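Lipoxygenase (Cyanothece sp., PDB 5EK8) acts as a non-heme iron 9R-lipoxygenase, probably adding both atoms of molecular oxygen to polyunsaturated fatty acids. Local coordinates at residues Phe61-Ile71 and Cys374-Pro382; Asp285-Val293 and Leu589-Gly597. One frame throughout, in Å; residues are numbered along the deposited sequence.

Contact 1 (Phe61-Ile71 and Cys374-Pro382)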
loop_
_atom_site.group_PDB
_atom_site.type_symbol
_atom_site.label_atom_id
_atom_site.label_comp_id
_atom_site.label_asym_id
_atom_site.label_seq_id
_atom_site.Cartn_x
_atom_site.Cartn_y
_atom_site.Cartn_z
ATOM N N PHE A 61 -11.517 22.871 -4.258
ATOM C CA PHE A 61 -11.795 21.444 -4.104
ATOM C C PHE A 61 -13.285 21.257 -3.845
ATOM O O PHE A 61 -13.892 22.048 -3.119
ATOM C CB PHE A 61 -10.998 20.835 -2.949
ATOM C CG PHE A 61 -9.530 20.690 -3.218
ATOM C CD1 PHE A 61 -9.017 19.497 -3.693
ATOM C CD2 PHE A 61 -8.658 21.737 -2.967
ATOM C CE1 PHE A 61 -7.668 19.354 -3.929
ATOM C CE2 PHE A 61 -7.304 21.597 -3.200
ATOM C CZ PHE A 61 -6.809 20.402 -3.678
ATOM N N SER A 62 -13.873 20.215 -4.419
ATOM C CA SER A 62 -15.297 19.962 -4.222
ATOM C C SER A 62 -15.624 19.497 -2.796
ATOM O O SER A 62 -16.729 19.735 -2.308
ATOM C CB SER A 62 -15.801 18.927 -5.231
ATOM O OG SER A 62 -15.143 17.687 -5.050
ATOM N N ASP A 63 -14.669 18.847 -2.130
ATOM C CA ASP A 63 -14.943 18.229 -0.830
ATOM C C ASP A 63 -14.532 19.071 0.381
ATOM O O ASP A 63 -15.203 19.027 1.412
ATOM C CB ASP A 63 -14.280 16.843 -0.740
ATOM C CG ASP A 63 -12.781 16.866 -1.026
ATOM O OD1 ASP A 63 -12.171 15.773 -1.009
ATOM O OD2 ASP A 63 -12.214 17.952 -1.270
ATOM N N THR A 64 -13.444 19.829 0.270
ATOM C CA THR A 64 -12.996 20.669 1.382
ATOM C C THR A 64 -13.289 22.145 1.132
ATOM O O THR A 64 -13.198 22.967 2.044
ATOM C CB THR A 64 -11.485 20.509 1.656
ATOM O OG1 THR A 64 -10.733 20.971 0.525
ATOM C CG2 THR A 64 -11.137 19.051 1.941
ATOM N N ASN A 65 -13.639 22.472 -0.109
ATOM C CA ASN A 65 -13.879 23.854 -0.524
ATOM C C ASN A 65 -12.672 24.762 -0.271
ATOM O O ASN A 65 -12.798 25.987 -0.237
ATOM C CB ASN A 65 -15.124 24.417 0.168
ATOM C CG ASN A 65 -16.406 23.797 -0.352
ATOM O OD1 ASN A 65 -16.517 23.481 -1.534
ATOM N ND2 ASN A 65 -17.381 23.618 0.530
ATOM N N LYS A 66 -11.506 24.145 -0.101
ATOM C CA LYS A 66 -10.241 24.866 -0.053
ATOM C C LYS A 66 -9.824 25.202 -1.476
ATOM O O LYS A 66 -10.274 24.555 -2.419
ATOM C CB LYS A 66 -9.157 24.038 0.644
ATOM C CG LYS A 66 -9.349 23.880 2.141
ATOM C CD LYS A 66 -8.097 23.316 2.782
ATOM C CE LYS A 66 -8.269 23.153 4.278
ATOM N NZ LYS A 66 -7.023 22.652 4.917
ATOM N N PRO A 67 -8.970 26.220 -1.642
ATOM C CA PRO A 67 -8.519 26.587 -2.987
ATOM C C PRO A 67 -7.731 25.483 -3.676
ATOM O O PRO A 67 -6.884 24.848 -3.047
ATOM C CB PRO A 67 -7.630 27.812 -2.741
ATOM C CG PRO A 67 -7.276 27.761 -1.293
ATOM C CD PRO A 67 -8.462 27.151 -0.620
ATOM N N LEU A 68 -8.029 25.256 -4.953
ATOM C CA LEU A 68 -7.228 24.374 -5.799
ATOM C C LEU A 68 -6.045 25.171 -6.333
ATOM O O LEU A 68 -6.152 25.870 -7.339
ATOM C CB LEU A 68 -8.064 23.804 -6.945
ATOM C CG LEU A 68 -7.488 22.623 -7.724
ATOM C CD1 LEU A 68 -7.378 21.408 -6.835
ATOM C CD2 LEU A 68 -8.349 22.313 -8.939
ATOM N N HIS A 69 -4.917 25.056 -5.644
ATOM C CA HIS A 69 -3.795 25.966 -5.829
ATOM C C HIS A 69 -2.765 25.508 -6.854
ATOM O O HIS A 69 -2.472 24.317 -6.967
ATOM C CB HIS A 69 -3.099 26.174 -4.490
ATOM C CG HIS A 69 -2.654 24.899 -3.850
ATOM N ND1 HIS A 69 -3.484 24.139 -3.050
ATOM C CD2 HIS A 69 -1.475 24.239 -3.898
ATOM C CE1 HIS A 69 -2.831 23.074 -2.629
ATOM N NE2 HIS A 69 -1.608 23.107 -3.133
ATOM N N ASN A 70 -2.217 26.476 -7.586
ATOM C CA ASN A 70 -1.079 26.261 -8.477
ATOM C C ASN A 70 -1.294 25.126 -9.469
ATOM O O ASN A 70 -0.377 24.355 -9.753
ATOM C CB ASN A 70 0.191 25.991 -7.661
ATOM C CG ASN A 70 0.413 27.014 -6.559
ATOM O OD1 ASN A 70 -0.188 28.088 -6.557
ATOM N ND2 ASN A 70 1.287 26.682 -5.617
ATOM N N ILE A 71 -2.511 25.015 -9.989
ATOM C CA ILE A 71 -2.814 23.974 -10.956
ATOM C C ILE A 71 -3.019 24.610 -12.326
ATOM O O ILE A 71 -3.536 25.726 -12.435
ATOM C CB ILE A 71 -4.051 23.149 -10.533
ATOM C CG1 ILE A 71 -4.044 21.784 -11.223
ATOM C CG2 ILE A 71 -5.350 23.914 -10.784
ATOM C CD1 ILE A 71 -4.860 20.747 -10.498
ATOM N N CYS A 374 -0.758 14.087 -0.963
ATOM C CA CYS A 374 0.365 14.472 -1.807
ATOM C C CYS A 374 -0.089 14.960 -3.169
ATOM O O CYS A 374 0.212 16.087 -3.566
ATOM C CB CYS A 374 1.328 13.296 -1.980
ATOM S SG CYS A 374 2.569 13.531 -3.269
ATOM N N PHE A 375 -0.811 14.108 -3.887
ATOM C CA PHE A 375 -1.268 14.461 -5.224
ATOM C C PHE A 375 -2.289 15.588 -5.179
ATOM O O PHE A 375 -2.501 16.283 -6.170
ATOM C CB PHE A 375 -1.850 13.237 -5.937
ATOM C CG PHE A 375 -0.803 12.304 -6.477
ATOM C CD1 PHE A 375 -0.205 12.550 -7.703
ATOM C CD2 PHE A 375 -0.406 11.189 -5.758
ATOM C CE1 PHE A 375 0.759 11.702 -8.201
ATOM C CE2 PHE A 375 0.559 10.337 -6.252
ATOM C CZ PHE A 375 1.141 10.595 -7.475
ATOM N N ARG A 376 -2.917 15.771 -4.022
ATOM C CA ARG A 376 -3.864 16.860 -3.859
ATOM C C ARG A 376 -3.167 18.209 -3.791
ATOM O O ARG A 376 -3.666 19.187 -4.343
ATOM C CB ARG A 376 -4.712 16.662 -2.605
ATOM C CG ARG A 376 -5.954 15.825 -2.811
ATOM C CD ARG A 376 -6.698 15.631 -1.491
ATOM N NE ARG A 376 -7.381 16.846 -1.065
ATOM C CZ ARG A 376 -8.676 17.071 -1.252
ATOM N NH1 ARG A 376 -9.429 16.160 -1.850
ATOM N NH2 ARG A 376 -9.222 18.204 -0.837
ATOM N N ASN A 377 -2.018 18.271 -3.121
ATOM C CA ASN A 377 -1.461 19.579 -2.767
ATOM C C ASN A 377 -0.030 19.887 -3.223
ATOM O O ASN A 377 0.434 21.017 -3.071
ATOM C CB ASN A 377 -1.536 19.758 -1.247
ATOM C CG ASN A 377 -2.952 19.624 -0.715
ATOM O OD1 ASN A 377 -3.752 20.553 -0.809
ATOM N ND2 ASN A 377 -3.266 18.465 -0.146
ATOM N N LEU A 378 0.670 18.904 -3.780
ATOM C CA LEU A 378 2.069 19.111 -4.153
ATOM C C LEU A 378 2.261 19.244 -5.662
ATOM O O LEU A 378 2.211 18.251 -6.389
ATOM C CB LEU A 378 2.937 17.972 -3.613
ATOM C CG LEU A 378 2.977 17.866 -2.088
ATOM C CD1 LEU A 378 3.932 16.768 -1.640
ATOM C CD2 LEU A 378 3.356 19.210 -1.471
ATOM N N ARG A 379 2.490 20.472 -6.123
ATOM C CA ARG A 379 2.691 20.746 -7.547
ATOM C C ARG A 379 3.979 21.526 -7.824
ATOM O O ARG A 379 4.938 20.976 -8.367
ATOM C CB ARG A 379 1.494 21.511 -8.112
ATOM C CG ARG A 379 0.419 20.609 -8.673
ATOM C CD ARG A 379 -0.920 21.306 -8.762
ATOM N NE ARG A 379 -1.956 20.457 -8.191
ATOM C CZ ARG A 379 -2.634 20.746 -7.087
ATOM N NH1 ARG A 379 -3.551 19.904 -6.639
ATOM N NH2 ARG A 379 -2.403 21.879 -6.441
ATOM N N LYS A 380 3.994 22.807 -7.460
ATOM C CA LYS A 380 5.171 23.651 -7.669
ATOM C C LYS A 380 6.321 23.299 -6.726
ATOM O O LYS A 380 7.492 23.514 -7.051
ATOM C CB LYS A 380 4.810 25.127 -7.501
ATOM C CG LYS A 380 4.007 25.709 -8.650
ATOM C CD LYS A 380 4.139 27.226 -8.681
ATOM C CE LYS A 380 3.380 27.832 -9.851
ATOM N NZ LYS A 380 3.662 29.285 -9.994
ATOM N N ASN A 381 5.982 22.752 -5.563
ATOM C CA ASN A 381 6.985 22.426 -4.556
ATOM C C ASN A 381 7.780 21.161 -4.902
ATOM O O ASN A 381 7.206 20.088 -5.091
ATOM C CB ASN A 381 6.323 22.275 -3.185
ATOM C CG ASN A 381 7.312 22.402 -2.045
ATOM O OD1 ASN A 381 8.305 21.675 -1.983
ATOM N ND2 ASN A 381 7.053 23.340 -1.141
ATOM N N PRO A 382 9.113 21.294 -4.986
ATOM C CA PRO A 382 10.065 20.229 -5.323
ATOM C C PRO A 382 9.834 18.924 -4.566
ATOM O O PRO A 382 10.172 17.863 -5.088
ATOM C CB PRO A 382 11.428 20.829 -4.938
ATOM C CG PRO A 382 11.153 22.224 -4.448
ATOM C CD PRO A 382 9.780 22.599 -4.891
#

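Contact 2 (Asp285-Val293 and Leu589-Gly597). With NA (sodium ion), chain C.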
loop_
_atom_site.group_PDB
_atom_site.type_symbol
_atom_site.label_atom_id
_atom_site.label_comp_id
_atom_site.label_asym_id
_atom_site.label_seq_id
_atom_site.Cartn_x
_atom_site.Cartn_y
_atom_site.Cartn_z
ATOM N N ASP A 285 -14.844 -16.444 12.784
ATOM C CA ASP A 285 -15.825 -16.983 11.846
ATOM C C ASP A 285 -16.196 -18.389 12.296
ATOM O O ASP A 285 -15.633 -18.904 13.259
ATOM C CB ASP A 285 -15.311 -16.967 10.389
ATOM C CG ASP A 285 -14.113 -17.899 10.146
ATOM O OD1 ASP A 285 -13.070 -17.399 9.671
ATOM O OD2 ASP A 285 -14.216 -19.124 10.376
ATOM N N THR A 286 -17.146 -19.009 11.609
ATOM C CA THR A 286 -17.644 -20.312 12.038
ATOM C C THR A 286 -16.768 -21.486 11.590
ATOM O O THR A 286 -16.831 -22.563 12.181
ATOM C CB THR A 286 -19.070 -20.552 11.523
ATOM O OG1 THR A 286 -19.075 -20.489 10.092
ATOM C CG2 THR A 286 -20.017 -19.502 12.081
ATOM N N GLU A 287 -15.952 -21.282 10.561
ATOM C CA GLU A 287 -15.184 -22.383 9.981
ATOM C C GLU A 287 -13.863 -22.649 10.709
ATOM O O GLU A 287 -13.571 -23.783 11.090
ATOM C CB GLU A 287 -14.897 -22.119 8.496
ATOM C CG GLU A 287 -16.129 -21.885 7.630
ATOM C CD GLU A 287 -16.493 -20.411 7.499
ATOM O OE1 GLU A 287 -15.591 -19.590 7.216
ATOM O OE2 GLU A 287 -17.683 -20.074 7.681
ATOM N N HIS A 288 -13.065 -21.604 10.899
ATOM C CA HIS A 288 -11.697 -21.775 11.379
ATOM C C HIS A 288 -11.563 -21.688 12.896
ATOM O O HIS A 288 -12.450 -21.191 13.590
ATOM C CB HIS A 288 -10.780 -20.732 10.735
ATOM C CG HIS A 288 -10.961 -20.596 9.256
ATOM N ND1 HIS A 288 -11.659 -19.554 8.686
ATOM C CD2 HIS A 288 -10.540 -21.374 8.230
ATOM C CE1 HIS A 288 -11.658 -19.693 7.372
ATOM N NE2 HIS A 288 -10.987 -20.790 7.069
ATOM N N ASP A 289 -10.435 -22.179 13.396
ATOM C CA ASP A 289 -10.098 -22.063 14.803
ATOM C C ASP A 289 -9.381 -20.744 15.065
ATOM O O ASP A 289 -8.881 -20.107 14.137
ATOM C CB ASP A 289 -9.223 -23.237 15.246
ATOM C CG ASP A 289 -9.943 -24.567 15.166
ATOM O OD1 ASP A 289 -11.192 -24.578 15.125
ATOM O OD2 ASP A 289 -9.255 -25.607 15.149
ATOM N N LEU A 290 -9.335 -20.344 16.335
ATOM C CA LEU A 290 -8.597 -19.154 16.754
ATOM C C LEU A 290 -7.674 -19.491 17.914
ATOM O O LEU A 290 -8.096 -20.124 18.882
ATOM C CB LEU A 290 -9.551 -18.035 17.167
ATOM C CG LEU A 290 -9.577 -16.752 16.339
ATOM C CD1 LEU A 290 -10.344 -15.671 17.088
ATOM C CD2 LEU A 290 -8.171 -16.292 16.007
ATOM N N HIS A 291 -6.418 -19.065 17.826
ATOM C CA HIS A 291 -5.455 -19.390 18.872
ATOM C C HIS A 291 -4.721 -18.173 19.428
ATOM O O HIS A 291 -4.005 -17.473 18.708
ATOM C CB HIS A 291 -4.433 -20.402 18.352
ATOM C CG HIS A 291 -5.050 -21.623 17.743
ATOM N ND1 HIS A 291 -5.573 -22.650 18.500
ATOM C CD2 HIS A 291 -5.230 -21.979 16.449
ATOM C CE1 HIS A 291 -6.050 -23.585 17.698
ATOM N NE2 HIS A 291 -5.859 -23.200 16.449
ATOM N N ASN A 292 -4.911 -17.926 20.717
ATOM C CA ASN A 292 -4.045 -17.013 21.439
ATOM C C ASN A 292 -2.709 -17.708 21.646
ATOM O O ASN A 292 -2.564 -18.535 22.548
ATOM C CB ASN A 292 -4.658 -16.597 22.779
ATOM C CG ASN A 292 -5.912 -15.760 22.618
ATOM O OD1 ASN A 292 -6.145 -15.153 21.574
ATOM N ND2 ASN A 292 -6.726 -15.724 23.659
ATOM N N VAL A 293 -1.740 -17.398 20.792
ATOM C CA VAL A 293 -0.452 -18.078 20.856
ATOM C C VAL A 293 0.657 -17.132 21.277
ATOM O O VAL A 293 0.746 -15.996 20.806
ATOM C CB VAL A 293 -0.075 -18.734 19.510
ATOM C CG1 VAL A 293 -0.984 -19.899 19.229
ATOM C CG2 VAL A 293 -0.141 -17.731 18.375
ATOM N N LEU A 589 -3.417 -19.075 6.379
ATOM C CA LEU A 589 -3.998 -17.940 7.085
ATOM C C LEU A 589 -4.872 -18.404 8.242
ATOM O O LEU A 589 -5.311 -17.590 9.059
ATOM C CB LEU A 589 -4.803 -17.067 6.122
ATOM C CG LEU A 589 -3.967 -16.333 5.070
ATOM C CD1 LEU A 589 -4.856 -15.675 4.022
ATOM C CD2 LEU A 589 -3.079 -15.299 5.732
ATOM N N ALA A 590 -5.099 -19.714 8.319
ATOM C CA ALA A 590 -5.895 -20.308 9.390
ATOM C C ALA A 590 -5.807 -21.830 9.387
ATOM O O ALA A 590 -5.316 -22.432 8.432
ATOM C CB ALA A 590 -7.352 -19.871 9.275
ATOM N N LEU A 591 -6.291 -22.444 10.464
ATOM C CA LEU A 591 -6.394 -23.898 10.553
ATOM C C LEU A 591 -7.807 -24.296 10.981
ATOM O O LEU A 591 -8.607 -23.443 11.375
ATOM C CB LEU A 591 -5.358 -24.457 11.530
ATOM C CG LEU A 591 -3.880 -24.217 11.198
ATOM C CD1 LEU A 591 -2.978 -24.856 12.243
ATOM C CD2 LEU A 591 -3.531 -24.737 9.816
ATOM N N ARG A 592 -8.117 -25.587 10.908
ATOM C CA ARG A 592 -9.477 -26.051 11.171
ATOM C C ARG A 592 -9.530 -27.276 12.082
ATOM O O ARG A 592 -8.519 -27.932 12.323
ATOM C CB ARG A 592 -10.192 -26.370 9.851
ATOM C CG ARG A 592 -10.232 -25.210 8.868
ATOM C CD ARG A 592 -11.103 -25.494 7.648
ATOM N NE ARG A 592 -10.558 -26.528 6.774
ATOM C CZ ARG A 592 -11.118 -27.721 6.600
ATOM N NH1 ARG A 592 -12.240 -28.022 7.239
ATOM N NH2 ARG A 592 -10.565 -28.611 5.783
ATOM N N ASN A 593 -10.729 -27.556 12.589
ATOM C CA ASN A 593 -11.052 -28.796 13.298
ATOM C C ASN A 593 -10.100 -29.199 14.422
ATOM O O ASN A 593 -9.849 -30.382 14.635
ATOM C CB ASN A 593 -11.148 -29.939 12.292
ATOM C CG ASN A 593 -12.256 -29.728 11.282
ATOM O OD1 ASN A 593 -12.040 -29.829 10.074
ATOM N ND2 ASN A 593 -13.453 -29.429 11.771
ATOM N N GLY A 594 -9.590 -28.212 15.152
ATOM C CA GLY A 594 -8.731 -28.478 16.293
ATOM C C GLY A 594 -7.311 -28.012 16.061
ATOM O O GLY A 594 -6.553 -27.820 17.013
ATOM N N SER A 595 -6.952 -27.863 14.788
ATOM C CA SER A 595 -5.639 -27.372 14.368
ATOM C C SER A 595 -4.482 -28.273 14.790
ATOM O O SER A 595 -3.324 -27.978 14.494
ATOM C CB SER A 595 -5.394 -25.962 14.913
ATOM O OG SER A 595 -6.413 -25.068 14.509
ATOM N N PHE A 596 -4.788 -29.366 15.479
ATOM C CA PHE A 596 -3.750 -30.273 15.951
ATOM C C PHE A 596 -3.764 -31.591 15.192
ATOM O O PHE A 596 -4.767 -32.304 15.174
ATOM C CB PHE A 596 -3.900 -30.535 17.449
ATOM C CG PHE A 596 -3.254 -29.493 18.314
ATOM C CD1 PHE A 596 -1.894 -29.534 18.563
ATOM C CD2 PHE A 596 -4.009 -28.482 18.889
ATOM C CE1 PHE A 596 -1.289 -28.581 19.363
ATOM C CE2 PHE A 596 -3.413 -27.523 19.695
ATOM C CZ PHE A 596 -2.051 -27.573 19.931
ATOM N N GLY A 597 -2.635 -31.906 14.566
ATOM C CA GLY A 597 -2.488 -33.128 13.800
ATOM C C GLY A 597 -1.272 -33.002 12.909
ATOM O O GLY A 597 -0.640 -31.946 12.871
HETATM NA NA NA C . -13.208 -15.876 7.641
HETATM O O HOH W 1 -6.289 -20.476 12.663
#

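Contact 1 (Phe61-Ile71 and Cys374-Pro382)
Arg-376 meets Asp-63 end-on in a two-pronged salt bridge. Its NH1 donates to OD1 of Asp-63 at 2.9 Å and its NH2 to OD2 of Asp-63 at 3.0 Å, both on the syn side of the carboxylate. The grip is not flat: OD2 sits in the guanidinium plane while OD1 lies tilted out of it, so the two groups are twisted 39° against each other. A bend at chi3 (73°) turns the guanidinium out to the acid; the remaining nitrogen, NE, pairs with Asp-491, and NH1 also reaches the carbonyl of Trp-163.

The same guanidinium spreads over the Phe-61 ring, with NH2 of Arg-376 3.1 Å from CD1 of Phe-61. The opposite face of the ring carries Leu-68 CD1, from its own loop. Thus the charged group has acid at its edge and an aromatic surface beneath it.

The contact probably lies at the seam between the PLAT domain and the helical body. Residues 61-71 link strands 53-61 and 72-79 on the beta-rich side of the molecule, whereas Asn-377 is the last residue of helix 337-377, which supplies the iron ligands His-359 and His-364.

At that helix end NE2 of His-69 donates to the backbone O of Asn-377 at 2.9 Å, nearly straight (168°) and in the ring plane. The Asn-377 amide lies almost coplanar with the imidazole, its OD1 3.2 Å from CE1 of His-69, while its ND2 turns to Asp-491.

Van der Waals packing round the Arg-379 side chain finishes the contact. CD1 of Ile-71 sits over one face of its guanidinium, 3.7 Å from NE of Arg-379, and NH2 of Arg-379 passes above the His-69 ring. CG of Lys-380 rests on CB of Asn-70 at 4.0 Å, with the Asn-70 amide held by Glu-484.

Contact 2 (Asp285-Val293 and Leu589-Gly597)
Asp-289 points its carboxylate into the type I' turn Arg-592 to Ser-595 and bonds it through one oxygen. With CG beside the backbone N (chi1 -65°), OD2 of Asp-289 takes the N-H of Gly-594 at 2.6 Å on its syn lone pair and OG of Ser-595 at 3.0 Å on its anti lone pair. NE2 of His-291 donates to OG of Ser-595 at 2.7 Å, in the ring plane, and its ND1 bonds Ser-313. Ser-595 OG leans back beside its own N (chi1 -57°), which lets it bridge acid and ring.

The backbone of Asp-289 adds its own bond, N to O of Leu-591 at 3.0 Å, and a water joins Asp-289 O to Leu-591 N. The lead-in to strand 291-300 of the antiparallel sheet is thus tied to the loop between helices 577-581 and 608-623. CB of Ala-590 touches the His-288 ring obliquely, 3.7 Å from CD2 of His-288. ND1 of His-288 donates to OD1 of Asp-285, which binds the sodium ion with backbone carbonyls of Val-414, Gly-417 and Leu-419; NE2 bonds Glu-610.

Two bonds on OD2 should help keep Asp-289 ionised; the carboxylates may favour a protonated His-288, though the sodium ion would oppose it.

From the N terminus the chain runs through its first helices into the beta-rich part, where the loop 61-71 leaves the first half of contact 1 waiting. It then enters the larger helical body and reaches 285-293, leading into strand 291-300, before helix 337-377 brings 374-382 back to 61-71 and closes contact 1 over 303 residues. Contact 2 closes only much later, when 589-597 returns to 285-293. The two loops therefore cross rather than nest. Their centres are about 48 Å apart, on opposite sides of the chain's centre: contact 1 joins the beta domain to the end of helix 337-377, contact 2 joins the lead-in to strand 291-300 to the loop before helix 608-623.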